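Local structure of Bd0816 (Bdellovibrio bacteriovorus HD100, 5CER) at residues Cys8-Ala13 with Thr272-Leu277; Lys36-Leu41 with Ala238-Asp243; Trp42-Leu47 with Asn281-Ala286; Leu291-Ser296 with Thr385-Leu390. The protein probably acts as a serine-type D-Ala-D-Ala carboxypeptidase of the peptidase S13 family, removing the terminal D-alanine of peptidoglycan stem peptides. The protein carries 2 engineered substitutions. One frame throughout, in Å; residues are numbered along the deposited sequence.

Contact 1 of 4, residues Cys8-Ala13 with Thr272-Leu277; sequences CHMKAA and TMIKTL
Ile274 meets the strand with both arms of its branched side chain, each arm taking a different residue. Its CG1 lies 3.6 Å from CB of Cys8, and its CD1 follows at 3.8 Å from that same CB. The other arm, CG2, faces Met10, whose CE comes within 3.4 Å and whose SD stands 3.7 Å from the same methyl. What brings the thioether there is the shape of the methionine: it runs extended from the backbone until chi3 (78°) bends its tip back over CG2, and the two side chains run at a slant to one another. Cys8 and Met10 alternate with His9 along strand 3-11, so both send their CB toward the helix, while that of His9 points away. Strand pairing holds this face in place: Cys8 is hydrogen-bonded through its backbone to Ala344 of strand 339-348. Met10 also touches Tyr342 and Val19. Within the helix, Thr276 OG1 bonds back to Thr272 O at 2.8 Å, joining Thr276 N at that carbonyl from the opposite face of its plane. A helix is thus laid on one face of the antiparallel sheet in the fold of penicillin-binding proteins and serine beta-lactamases, as expected for an S13 family member. The contact across the segments is wholly apolar, which implies that burial and the fit of methyl, methylene and thioether groups hold it, with little directional constraint.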
loop_
_atom_site.group_PDB
_atom_site.type_symbol
_atom_site.label_atom_id
_atom_site.label_comp_id
_atom_site.label_asym_id
_atom_site.label_seq_id
_atom_site.Cartn_x
_atom_site.Cartn_y
_atom_site.Cartn_z
ATOM N N CYS A 8 19.537 -2.117 -8.659
ATOM C CA CYS A 8 19.801 -1.480 -9.930
ATOM C C CYS A 8 19.489 -0.014 -9.853
ATOM O O CYS A 8 18.507 0.371 -9.244
ATOM C CB CYS A 8 18.865 -2.014 -10.979
ATOM S SG CYS A 8 19.437 -3.550 -11.616
ATOM N N HIS A 9 20.232 0.776 -10.627
ATOM C CA HIS A 9 19.800 2.100 -10.953
ATOM C C HIS A 9 20.318 2.616 -12.275
ATOM O O HIS A 9 21.369 2.206 -12.757
ATOM C CB HIS A 9 20.120 3.042 -9.795
ATOM C CG HIS A 9 21.491 2.857 -9.235
ATOM N ND1 HIS A 9 21.732 2.234 -8.022
ATOM C CD2 HIS A 9 22.688 3.224 -9.724
ATOM C CE1 HIS A 9 23.026 2.200 -7.811
ATOM N NE2 HIS A 9 23.622 2.805 -8.821
ATOM N N MET A 10 19.551 3.553 -12.842
ATOM C CA MET A 10 19.760 4.038 -14.187
ATOM C C MET A 10 19.217 5.468 -14.204
ATOM O O MET A 10 18.148 5.724 -13.672
ATOM C CB MET A 10 18.997 3.131 -15.178
ATOM C CG MET A 10 19.186 3.516 -16.636
ATOM S SD MET A 10 18.322 2.391 -17.725
ATOM C CE MET A 10 16.641 2.988 -17.563
ATOM N N LYS A 11 19.947 6.391 -14.853
ATOM C CA LYS A 11 19.458 7.702 -15.032
ATOM C C LYS A 11 18.269 7.762 -16.005
ATOM O O LYS A 11 18.236 7.066 -17.011
ATOM C CB LYS A 11 20.543 8.571 -15.563
ATOM C CG LYS A 11 20.133 10.026 -15.534
ATOM C CD LYS A 11 21.241 10.957 -15.913
ATOM C CE LYS A 11 20.732 12.389 -15.838
ATOM N NZ LYS A 11 21.896 13.258 -16.093
ATOM N N ALA A 12 17.283 8.599 -15.655
ATOM C CA ALA A 12 16.083 8.780 -16.462
ATOM C C ALA A 12 16.422 9.747 -17.554
ATOM O O ALA A 12 16.765 10.886 -17.274
ATOM C CB ALA A 12 14.916 9.317 -15.638
ATOM N N ALA A 13 16.324 9.296 -18.785
ATOM C CA ALA A 13 16.695 10.103 -19.897
ATOM C C ALA A 13 15.913 9.642 -21.102
ATOM O O ALA A 13 15.112 8.741 -21.003
ATOM C CB ALA A 13 18.213 9.989 -20.137
ATOM N N THR A 272 14.760 -6.258 -15.473
ATOM C CA THR A 272 13.382 -6.242 -15.969
ATOM C C THR A 272 12.544 -5.120 -15.295
ATOM O O THR A 272 11.708 -4.486 -15.945
ATOM C CB THR A 272 12.689 -7.618 -15.758
ATOM O OG1 THR A 272 13.419 -8.647 -16.421
ATOM C CG2 THR A 272 11.269 -7.596 -16.303
ATOM N N MET A 273 12.797 -4.882 -14.013
ATOM C CA MET A 273 12.108 -3.816 -13.257
ATOM C C MET A 273 12.518 -2.438 -13.723
ATOM O O MET A 273 11.669 -1.568 -13.819
ATOM C CB MET A 273 12.363 -3.923 -11.754
ATOM C CG MET A 273 11.747 -5.148 -11.126
ATOM S SD MET A 273 9.942 -5.268 -11.275
ATOM C CE MET A 273 9.388 -3.583 -10.881
ATOM N N ILE A 274 13.792 -2.259 -14.067
ATOM C CA ILE A 274 14.279 -1.009 -14.675
ATOM C C ILE A 274 13.616 -0.790 -16.054
ATOM O O ILE A 274 13.186 0.329 -16.347
ATOM C CB ILE A 274 15.808 -0.977 -14.829
ATOM C CG1 ILE A 274 16.487 -1.055 -13.462
ATOM C CG2 ILE A 274 16.260 0.294 -15.532
ATOM C CD1 ILE A 274 16.055 0.009 -12.461
ATOM N N LYS A 275 13.553 -1.830 -16.887
ATOM C CA LYS A 275 12.855 -1.711 -18.190
ATOM C C LYS A 275 11.419 -1.259 -18.019
ATOM O O LYS A 275 10.993 -0.314 -18.646
ATOM C CB LYS A 275 12.824 -3.021 -18.949
ATOM C CG LYS A 275 14.089 -3.318 -19.691
ATOM C CD LYS A 275 13.927 -4.598 -20.491
ATOM C CE LYS A 275 15.252 -5.280 -20.771
ATOM N NZ LYS A 275 14.996 -6.591 -21.433
ATOM N N THR A 276 10.722 -1.944 -17.120
ATOM C CA THR A 276 9.332 -1.641 -16.800
ATOM C C THR A 276 9.154 -0.180 -16.471
ATOM O O THR A 276 8.272 0.485 -17.007
ATOM C CB THR A 276 8.833 -2.499 -15.610
ATOM O OG1 THR A 276 8.967 -3.878 -15.962
ATOM C CG2 THR A 276 7.392 -2.210 -15.284
ATOM N N LEU A 277 9.980 0.291 -15.551
ATOM C CA LEU A 277 9.919 1.647 -15.105
ATOM C C LEU A 277 10.177 2.628 -16.229
ATOM O O LEU A 277 9.440 3.621 -16.329
ATOM C CB LEU A 277 10.880 1.895 -13.905
ATOM C CG LEU A 277 10.463 1.250 -12.550
ATOM C CD1 LEU A 277 11.668 1.170 -11.577
ATOM C CD2 LEU A 277 9.293 1.995 -11.923
#

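Contact 2 of 4, residues Lys36-Leu41 with Ala238-Asp243; sequences KVITTL and ATLKAD
Ile38 and Leu41, one turn apart on helix 35-47, meet Thr239 and Leu240 where helix 228-239 runs out into a loop. Lys36 comes first and faces elsewhere, NZ bonding to Ser214 OG and Asn216 OD1. It probably stands at the position of the SxxK lysine of penicillin-recognising enzymes, although alanine occupies the serine position in the deposited chain; Ser214 and Asn216 fit the SxN motif. Ile38 follows, its CG2 4.3 Å from CD1 of Leu240, while the rest of its side chain adjoins Phe232, Phe235 and Met273. Thr40 folds its hydroxyl back on its own helix: OG1 reaches Lys36 O at 2.7 Å, tilted 31° from the carbonyl plane, and Thr40 N reaches that oxygen from the other face. Leu41 closes the walk. With CG anti to the backbone N (chi1 171°), it extends CD2 to within 4.1 Å of Leu240 CD2, the two leucine side chains running antiparallel past one another, and the same CD2 lies 4.3 Å from CG2 of Thr239. The hydroxyl of Thr239 is engaged by Glu45 OE1. Beyond the contact, Lys241 takes a positive phi and curls its NZ back to Ala238 O at 3.1 Å. The methyl groups meet at ordinary van der Waals distance, implying that dispersion and burial carry the contact while polar groups bond inside their own segments or to residues outside.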
loop_
_atom_site.group_PDB
_atom_site.type_symbol
_atom_site.label_atom_id
_atom_site.label_comp_id
_atom_site.label_asym_id
_atom_site.label_seq_id
_atom_site.Cartn_x
_atom_site.Cartn_y
_atom_site.Cartn_z
ATOM N N LYS A 36 3.195 -5.015 -9.007
ATOM C CA LYS A 36 2.113 -4.099 -9.407
ATOM C C LYS A 36 2.542 -3.010 -10.376
ATOM O O LYS A 36 1.733 -2.490 -11.145
ATOM C CB LYS A 36 1.417 -3.519 -8.179
ATOM C CG LYS A 36 0.669 -4.567 -7.358
ATOM C CD LYS A 36 0.028 -3.937 -6.123
ATOM C CE LYS A 36 -0.857 -4.910 -5.378
ATOM N NZ LYS A 36 -0.181 -5.563 -4.221
ATOM N N VAL A 37 3.813 -2.660 -10.338
ATOM C CA VAL A 37 4.388 -1.727 -11.321
ATOM C C VAL A 37 4.247 -2.300 -12.752
ATOM O O VAL A 37 3.929 -1.577 -13.677
ATOM C CB VAL A 37 5.865 -1.383 -11.029
ATOM C CG1 VAL A 37 6.358 -0.351 -12.025
ATOM C CG2 VAL A 37 5.991 -0.818 -9.622
ATOM N N ILE A 38 4.482 -3.603 -12.876
ATOM C CA ILE A 38 4.396 -4.275 -14.151
ATOM C C ILE A 38 2.944 -4.438 -14.559
ATOM O O ILE A 38 2.586 -4.208 -15.715
ATOM C CB ILE A 38 5.103 -5.645 -14.105
ATOM C CG1 ILE A 38 6.593 -5.458 -13.757
ATOM C CG2 ILE A 38 4.942 -6.367 -15.453
ATOM C CD1 ILE A 38 7.365 -6.746 -13.562
ATOM N N THR A 39 2.111 -4.849 -13.613
ATOM C CA THR A 39 0.673 -4.935 -13.849
ATOM C C THR A 39 0.104 -3.595 -14.320
ATOM O O THR A 39 -0.676 -3.537 -15.312
ATOM C CB THR A 39 -0.029 -5.463 -12.605
ATOM O OG1 THR A 39 0.512 -6.765 -12.280
ATOM C CG2 THR A 39 -1.508 -5.596 -12.859
ATOM N N THR A 40 0.576 -2.527 -13.683
ATOM C CA THR A 40 0.255 -1.165 -14.057
ATOM C C THR A 40 0.622 -0.825 -15.497
ATOM O O THR A 40 -0.181 -0.217 -16.239
ATOM C CB THR A 40 0.912 -0.155 -13.061
ATOM O OG1 THR A 40 0.301 -0.290 -11.772
ATOM C CG2 THR A 40 0.751 1.274 -13.504
ATOM N N LEU A 41 1.836 -1.180 -15.909
ATOM C CA LEU A 41 2.247 -0.926 -17.308
ATOM C C LEU A 41 1.347 -1.681 -18.288
ATOM O O LEU A 41 0.950 -1.149 -19.320
ATOM C CB LEU A 41 3.704 -1.322 -17.539
ATOM C CG LEU A 41 4.236 -1.325 -18.987
ATOM C CD1 LEU A 41 4.129 0.036 -19.639
ATOM C CD2 LEU A 41 5.678 -1.803 -18.970
ATOM N N ALA A 238 6.682 -9.013 -25.924
ATOM C CA ALA A 238 6.627 -7.941 -26.907
ATOM C C ALA A 238 7.109 -6.626 -26.310
ATOM O O ALA A 238 7.875 -5.903 -26.915
ATOM C CB ALA A 238 5.210 -7.830 -27.482
ATOM N N THR A 239 6.610 -6.284 -25.141
ATOM C CA THR A 239 6.906 -4.977 -24.529
ATOM C C THR A 239 8.210 -4.996 -23.734
ATOM O O THR A 239 8.968 -4.075 -23.848
ATOM C CB THR A 239 5.758 -4.522 -23.595
ATOM O OG1 THR A 239 4.518 -4.529 -24.312
ATOM C CG2 THR A 239 6.013 -3.124 -23.028
ATOM N N LEU A 240 8.452 -6.026 -22.932
ATOM C CA LEU A 240 9.622 -6.070 -22.071
ATOM C C LEU A 240 10.795 -6.872 -22.654
ATOM O O LEU A 240 11.851 -6.962 -22.029
ATOM C CB LEU A 240 9.235 -6.609 -20.707
ATOM C CG LEU A 240 8.227 -5.782 -19.920
ATOM C CD1 LEU A 240 7.864 -6.493 -18.632
ATOM C CD2 LEU A 240 8.762 -4.395 -19.596
ATOM N N LYS A 241 10.622 -7.432 -23.850
ATOM C CA LYS A 241 11.624 -8.290 -24.462
ATOM C C LYS A 241 12.085 -9.357 -23.480
ATOM O O LYS A 241 13.265 -9.630 -23.354
ATOM C CB LYS A 241 12.807 -7.472 -24.974
ATOM C CG LYS A 241 12.468 -6.387 -25.983
ATOM C CD LYS A 241 11.487 -6.887 -27.054
ATOM C CE LYS A 241 11.553 -6.117 -28.365
ATOM N NZ LYS A 241 10.406 -5.183 -28.504
ATOM N N ALA A 242 11.123 -10.024 -22.857
ATOM C CA ALA A 242 11.373 -10.882 -21.712
ATOM C C ALA A 242 10.592 -12.180 -21.783
ATOM O O ALA A 242 9.398 -12.181 -22.118
ATOM C CB ALA A 242 10.992 -10.141 -20.471
ATOM N N ASP A 243 11.273 -13.292 -21.529
ATOM C CA ASP A 243 10.612 -14.589 -21.432
ATOM C C ASP A 243 10.826 -15.155 -20.011
ATOM O O ASP A 243 11.250 -14.423 -19.114
ATOM C CB ASP A 243 11.077 -15.520 -22.542
ATOM C CG ASP A 243 12.571 -15.780 -22.507
ATOM O OD1 ASP A 243 13.213 -15.648 -21.450
ATOM O OD2 ASP A 243 13.101 -16.224 -23.544
#

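Contact 3 of 4, residues Trp42-Leu47 with Asn281-Ala286; sequences WAIEKL and NKSLEA
Ile44 faces Ser283 and Leu284 across two segments that are both regular helix, with i+4 backbone bonds such as Lys46 N to Trp42 O at 2.9 Å and Glu285 N to Asn281 O at 2.9 Å. Within segment 42-47 Ile44 is the single residue to touch, and its two arms divide the work. CG1 is anti to the carbonyl carbon (chi1 -72°), and the extended arm carries CD1 to 3.9 Å from CD2 of Leu284. The two chains cross at about a right angle, so the meeting is methyl against methyl rather than flank along flank. Although the CB of Leu284 does not aim at the partner, the end of its side chain swings closer and supplies that CD2. The shorter arm, CG2, lies 3.9 Å from OG of Ser283, a partly exposed residue. In the fold shared by penicillin-binding proteins and serine beta-lactamases, the helix that carries the SxxK lysine is typically a buried central one; helix 35-47 is probably its counterpart here through Lys36, with helix 270-286 packed against it. Another flank of helix 35-47 is aromatic: Trp42 stacks on Phe235 and meets Phe232 edge-to-face, both on helix 228-239. Leu207 of helix 203-213 adjoins Ile44, and Val49 lies against Leu284, extending the apolar surroundings beyond the pair. Lys46, outside this patch, bonds through NZ to the backbone oxygen of Leu226.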
loop_
_atom_site.group_PDB
_atom_site.type_symbol
_atom_site.label_atom_id
_atom_site.label_comp_id
_atom_site.label_asym_id
_atom_site.label_seq_id
_atom_site.Cartn_x
_atom_site.Cartn_y
_atom_site.Cartn_z
ATOM N N TRP A 42 1.104 -2.942 -17.985
ATOM C CA TRP A 42 0.340 -3.808 -18.866
ATOM C C TRP A 42 -1.091 -3.224 -19.035
ATOM O O TRP A 42 -1.586 -3.093 -20.146
ATOM C CB TRP A 42 0.292 -5.246 -18.312
ATOM C CG TRP A 42 -0.398 -6.241 -19.193
ATOM C CD1 TRP A 42 -0.586 -6.166 -20.519
ATOM C CD2 TRP A 42 -0.978 -7.492 -18.779
ATOM N NE1 TRP A 42 -1.246 -7.265 -20.979
ATOM C CE2 TRP A 42 -1.499 -8.104 -19.929
ATOM C CE3 TRP A 42 -1.107 -8.144 -17.547
ATOM C CZ2 TRP A 42 -2.137 -9.342 -19.894
ATOM C CZ3 TRP A 42 -1.749 -9.367 -17.507
ATOM C CH2 TRP A 42 -2.237 -9.962 -18.686
ATOM N N ALA A 43 -1.727 -2.870 -17.921
ATOM C CA ALA A 43 -3.069 -2.267 -17.986
ATOM C C ALA A 43 -3.072 -1.003 -18.861
ATOM O O ALA A 43 -3.938 -0.841 -19.712
ATOM C CB ALA A 43 -3.612 -1.965 -16.568
ATOM N N ILE A 44 -2.109 -0.134 -18.637
ATOM C CA ILE A 44 -2.024 1.101 -19.414
ATOM C C ILE A 44 -1.791 0.826 -20.886
ATOM O O ILE A 44 -2.467 1.412 -21.741
ATOM C CB ILE A 44 -0.949 2.059 -18.870
ATOM C CG1 ILE A 44 -1.456 2.652 -17.563
ATOM C CG2 ILE A 44 -0.639 3.151 -19.868
ATOM C CD1 ILE A 44 -0.408 3.352 -16.757
ATOM N N GLU A 45 -0.904 -0.103 -21.184
ATOM C CA GLU A 45 -0.660 -0.455 -22.573
ATOM C C GLU A 45 -1.891 -1.037 -23.282
ATOM O O GLU A 45 -2.167 -0.669 -24.415
ATOM C CB GLU A 45 0.485 -1.427 -22.677
ATOM C CG GLU A 45 0.942 -1.645 -24.100
ATOM C CD GLU A 45 2.127 -2.575 -24.162
ATOM O OE1 GLU A 45 3.232 -2.152 -23.718
ATOM O OE2 GLU A 45 1.955 -3.726 -24.621
ATOM N N LYS A 46 -2.613 -1.931 -22.635
ATOM C CA LYS A 46 -3.721 -2.557 -23.281
ATOM C C LYS A 46 -4.983 -1.721 -23.296
ATOM O O LYS A 46 -5.697 -1.720 -24.303
ATOM C CB LYS A 46 -4.041 -3.919 -22.658
ATOM C CG LYS A 46 -4.907 -4.761 -23.575
ATOM C CD LYS A 46 -5.014 -6.199 -23.144
ATOM C CE LYS A 46 -3.988 -7.075 -23.858
ATOM N NZ LYS A 46 -3.987 -8.441 -23.280
ATOM N N LEU A 47 -5.271 -1.055 -22.193
ATOM C CA LEU A 47 -6.522 -0.285 -22.045
ATOM C C LEU A 47 -6.421 1.213 -22.376
ATOM O O LEU A 47 -7.385 1.790 -22.837
ATOM C CB LEU A 47 -7.088 -0.417 -20.623
ATOM C CG LEU A 47 -7.364 -1.856 -20.179
ATOM C CD1 LEU A 47 -7.825 -1.889 -18.739
ATOM C CD2 LEU A 47 -8.399 -2.514 -21.087
ATOM N N ASN A 281 7.137 5.077 -17.659
ATOM C CA ASN A 281 7.385 6.502 -17.733
ATOM C C ASN A 281 7.233 7.080 -19.155
ATOM O O ASN A 281 6.620 8.132 -19.322
ATOM C CB ASN A 281 8.781 6.839 -17.173
ATOM C CG ASN A 281 9.011 8.327 -17.022
ATOM O OD1 ASN A 281 9.699 8.972 -17.841
ATOM N ND2 ASN A 281 8.344 8.913 -16.067
ATOM N N LYS A 282 7.770 6.415 -20.162
ATOM C CA LYS A 282 7.646 6.885 -21.559
ATOM C C LYS A 282 6.222 6.904 -21.998
ATOM O O LYS A 282 5.757 7.825 -22.660
ATOM C CB LYS A 282 8.444 5.969 -22.553
ATOM C CG LYS A 282 9.655 6.573 -23.266
ATOM C CD LYS A 282 10.401 7.580 -22.379
ATOM C CE LYS A 282 11.670 8.121 -23.001
ATOM N NZ LYS A 282 12.019 9.449 -22.386
ATOM N N SER A 283 5.519 5.856 -21.632
ATOM C CA SER A 283 4.110 5.733 -21.963
ATOM C C SER A 283 3.304 6.925 -21.419
ATOM O O SER A 283 2.560 7.593 -22.131
ATOM C CB SER A 283 3.589 4.404 -21.430
ATOM O OG SER A 283 2.456 4.020 -22.147
ATOM N N LEU A 284 3.493 7.172 -20.129
ATOM C CA LEU A 284 2.783 8.228 -19.417
ATOM C C LEU A 284 3.177 9.585 -19.965
ATOM O O LEU A 284 2.290 10.409 -20.176
ATOM C CB LEU A 284 3.039 8.168 -17.903
ATOM C CG LEU A 284 2.468 6.941 -17.199
ATOM C CD1 LEU A 284 3.106 6.750 -15.832
ATOM C CD2 LEU A 284 0.955 7.011 -17.052
ATOM N N GLU A 285 4.466 9.808 -20.249
ATOM C CA GLU A 285 4.896 11.104 -20.832
ATOM C C GLU A 285 4.301 11.373 -22.205
ATOM O O GLU A 285 3.907 12.494 -22.486
ATOM C CB GLU A 285 6.408 11.263 -20.843
ATOM C CG GLU A 285 6.934 11.558 -19.432
ATOM C CD GLU A 285 8.442 11.747 -19.327
ATOM O OE1 GLU A 285 9.172 11.432 -20.307
ATOM O OE2 GLU A 285 8.893 12.208 -18.240
ATOM N N ALA A 286 4.161 10.329 -23.007
ATOM C CA ALA A 286 3.519 10.443 -24.305
ATOM C C ALA A 286 2.073 10.918 -24.248
ATOM O O ALA A 286 1.569 11.410 -25.226
ATOM C CB ALA A 286 3.581 9.117 -25.046
#

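Contact 4 of 4, residues Leu291-Ser296 with Thr385-Leu390; sequences LSDVLS and TEILAL
Ile387 presses its terminal methyl into the turn made by Ser292 and Asp293, and everything that touches across the two segments passes through that CD1. Van der Waals contact comes first: CD1 stands 3.5 Å from Ser292 O and 3.8 Å from Asp293 OD1, so a hydrocarbon end rests against two oxygens instead of other methyls. Its reach comes from CG1 of Ile387 standing anti to the carbonyl carbon (chi1 -65°), with chi2 extended beyond it. The CB of Asp293 points away from Ile387, yet its carboxylate turns back far enough to bring OD1 near, the two side chains crossing at about a right angle. Hydrogen bonding forms a second group and keeps to the surroundings. Leu291 O closes the turn with one i+3 bond, from Val294 N (3.2 Å), and one i+4 bond, from Leu295 N (3.0 Å). Asp293 OD2 takes the backbone N of Lys290, Ser292 O receives Lys208 NZ, and Ile387 N bonds to Tyr384 OH; the oxygens beside the methyl thus belong to groups already anchored. The contact brings a loop late in the chain against the loop following helix 270-286. Helix 203-213 flanks it through Lys208, strand 317-324 packs Ile318 against Ser292, and farther along the late loop Leu388 and Leu390 lie on helix 151-163.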
loop_
_atom_site.group_PDB
_atom_site.type_symbol
_atom_site.label_atom_id
_atom_site.label_comp_id
_atom_site.label_asym_id
_atom_site.label_seq_id
_atom_site.Cartn_x
_atom_site.Cartn_y
_atom_site.Cartn_z
ATOM N N LEU A 291 5.058 9.753 -13.820
ATOM C CA LEU A 291 5.082 8.527 -13.027
ATOM C C LEU A 291 4.272 8.682 -11.706
ATOM O O LEU A 291 3.692 7.710 -11.209
ATOM C CB LEU A 291 6.533 8.122 -12.745
ATOM C CG LEU A 291 6.769 6.701 -12.245
ATOM C CD1 LEU A 291 6.313 5.676 -13.288
ATOM C CD2 LEU A 291 8.229 6.518 -11.906
ATOM N N SER A 292 4.255 9.894 -11.161
ATOM C CA SER A 292 3.520 10.203 -9.951
ATOM C C SER A 292 2.003 10.154 -10.106
ATOM O O SER A 292 1.301 10.257 -9.099
ATOM C CB SER A 292 3.932 11.584 -9.430
ATOM O OG SER A 292 3.889 12.537 -10.454
ATOM N N ASP A 293 1.504 10.066 -11.328
ATOM C CA ASP A 293 0.084 9.876 -11.547
ATOM C C ASP A 293 -0.407 8.461 -11.336
ATOM O O ASP A 293 -1.620 8.233 -11.271
ATOM C CB ASP A 293 -0.309 10.355 -12.959
ATOM C CG ASP A 293 -0.187 11.851 -13.107
ATOM O OD1 ASP A 293 -0.649 12.564 -12.212
ATOM O OD2 ASP A 293 0.399 12.345 -14.100
ATOM N N VAL A 294 0.504 7.489 -11.264
ATOM C CA VAL A 294 0.145 6.097 -10.948
ATOM C C VAL A 294 0.887 5.487 -9.751
ATOM O O VAL A 294 0.432 4.504 -9.207
ATOM C CB VAL A 294 0.260 5.186 -12.205
ATOM C CG1 VAL A 294 -0.627 5.685 -13.314
ATOM C CG2 VAL A 294 1.683 5.088 -12.715
ATOM N N LEU A 295 2.064 6.011 -9.393
ATOM C CA LEU A 295 2.807 5.494 -8.254
ATOM C C LEU A 295 2.852 6.545 -7.173
ATOM O O LEU A 295 2.793 7.756 -7.439
ATOM C CB LEU A 295 4.225 5.110 -8.687
ATOM C CG LEU A 295 4.389 4.044 -9.760
ATOM C CD1 LEU A 295 5.848 3.702 -9.944
ATOM C CD2 LEU A 295 3.627 2.783 -9.443
ATOM N N SER A 296 3.039 6.083 -5.966
ATOM C CA SER A 296 3.038 6.909 -4.768
ATOM C C SER A 296 4.251 7.824 -4.687
ATOM O O SER A 296 5.308 7.476 -5.199
ATOM C CB SER A 296 2.996 6.019 -3.519
ATOM O OG SER A 296 1.967 5.045 -3.616
ATOM N N THR A 385 1.183 17.480 -6.336
ATOM C CA THR A 385 0.083 17.686 -5.408
ATOM C C THR A 385 -0.690 16.386 -5.200
ATOM O O THR A 385 -1.020 15.718 -6.163
ATOM C CB THR A 385 -0.929 18.686 -6.029
ATOM O OG1 THR A 385 -0.305 19.799 -6.705
ATOM C CG2 THR A 385 -1.929 19.167 -5.002
ATOM N N GLU A 386 -0.954 16.070 -3.933
ATOM C CA GLU A 386 -1.498 14.816 -3.540
ATOM C C GLU A 386 -2.758 14.555 -4.340
ATOM O O GLU A 386 -3.678 15.339 -4.293
ATOM C CB GLU A 386 -1.761 14.805 -2.032
ATOM C CG GLU A 386 -2.440 13.542 -1.512
ATOM C CD GLU A 386 -2.426 13.427 -0.002
ATOM O OE1 GLU A 386 -2.453 14.454 0.694
ATOM O OE2 GLU A 386 -2.318 12.300 0.509
ATOM N N ILE A 387 -2.769 13.448 -5.072
ATOM C CA ILE A 387 -3.975 12.971 -5.761
ATOM C C ILE A 387 -4.892 12.321 -4.729
ATOM O O ILE A 387 -4.471 11.480 -3.964
ATOM C CB ILE A 387 -3.618 11.945 -6.861
ATOM C CG1 ILE A 387 -2.802 12.612 -7.974
ATOM C CG2 ILE A 387 -4.869 11.278 -7.417
ATOM C CD1 ILE A 387 -1.932 11.655 -8.772
ATOM N N LEU A 388 -6.142 12.745 -4.714
ATOM C CA LEU A 388 -7.125 12.132 -3.864
ATOM C C LEU A 388 -7.760 11.058 -4.778
ATOM O O LEU A 388 -8.487 11.380 -5.701
ATOM C CB LEU A 388 -8.114 13.164 -3.353
ATOM C CG LEU A 388 -9.289 12.620 -2.477
ATOM C CD1 LEU A 388 -8.865 11.622 -1.393
ATOM C CD2 LEU A 388 -10.132 13.752 -1.870
ATOM N N ALA A 389 -7.416 9.794 -4.526
ATOM C CA ALA A 389 -7.706 8.719 -5.451
ATOM C C ALA A 389 -9.045 7.979 -5.170
ATOM O O ALA A 389 -9.106 6.883 -4.624
ATOM C CB ALA A 389 -6.547 7.751 -5.483
ATOM N N LEU A 390 -10.123 8.613 -5.588
ATOM C CA LEU A 390 -11.471 8.033 -5.472
ATOM C C LEU A 390 -11.790 7.171 -6.690
ATOM O O LEU A 390 -11.275 7.427 -7.767
ATOM C CB LEU A 390 -12.507 9.138 -5.326
ATOM C CG LEU A 390 -12.342 9.986 -4.054
ATOM C CD1 LEU A 390 -12.938 11.402 -4.136
ATOM C CD2 LEU A 390 -13.021 9.193 -2.953
#

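Overall arrangement
Contacts 1, 2 and 3 are buried and rest almost wholly on aliphatic and thioether groups, whereas contact 4, partly buried, sets a methyl against oxygens. Helix 35-47 serves contacts 2 and 3, and helix 270-286 serves contacts 1 and 3, so contact 3 joins the two helices directly while contact 1 fixes one of them to the sheet. Polar links run between contacts rather than through them: Lys275 NZ to Leu240 O joins contacts 1 and 2, and the Thr239-Glu45 bond joins contacts 2 and 3. Val294 of contact 4 packs on Leu284 and Thr40, bringing loop 291-296 against the helices.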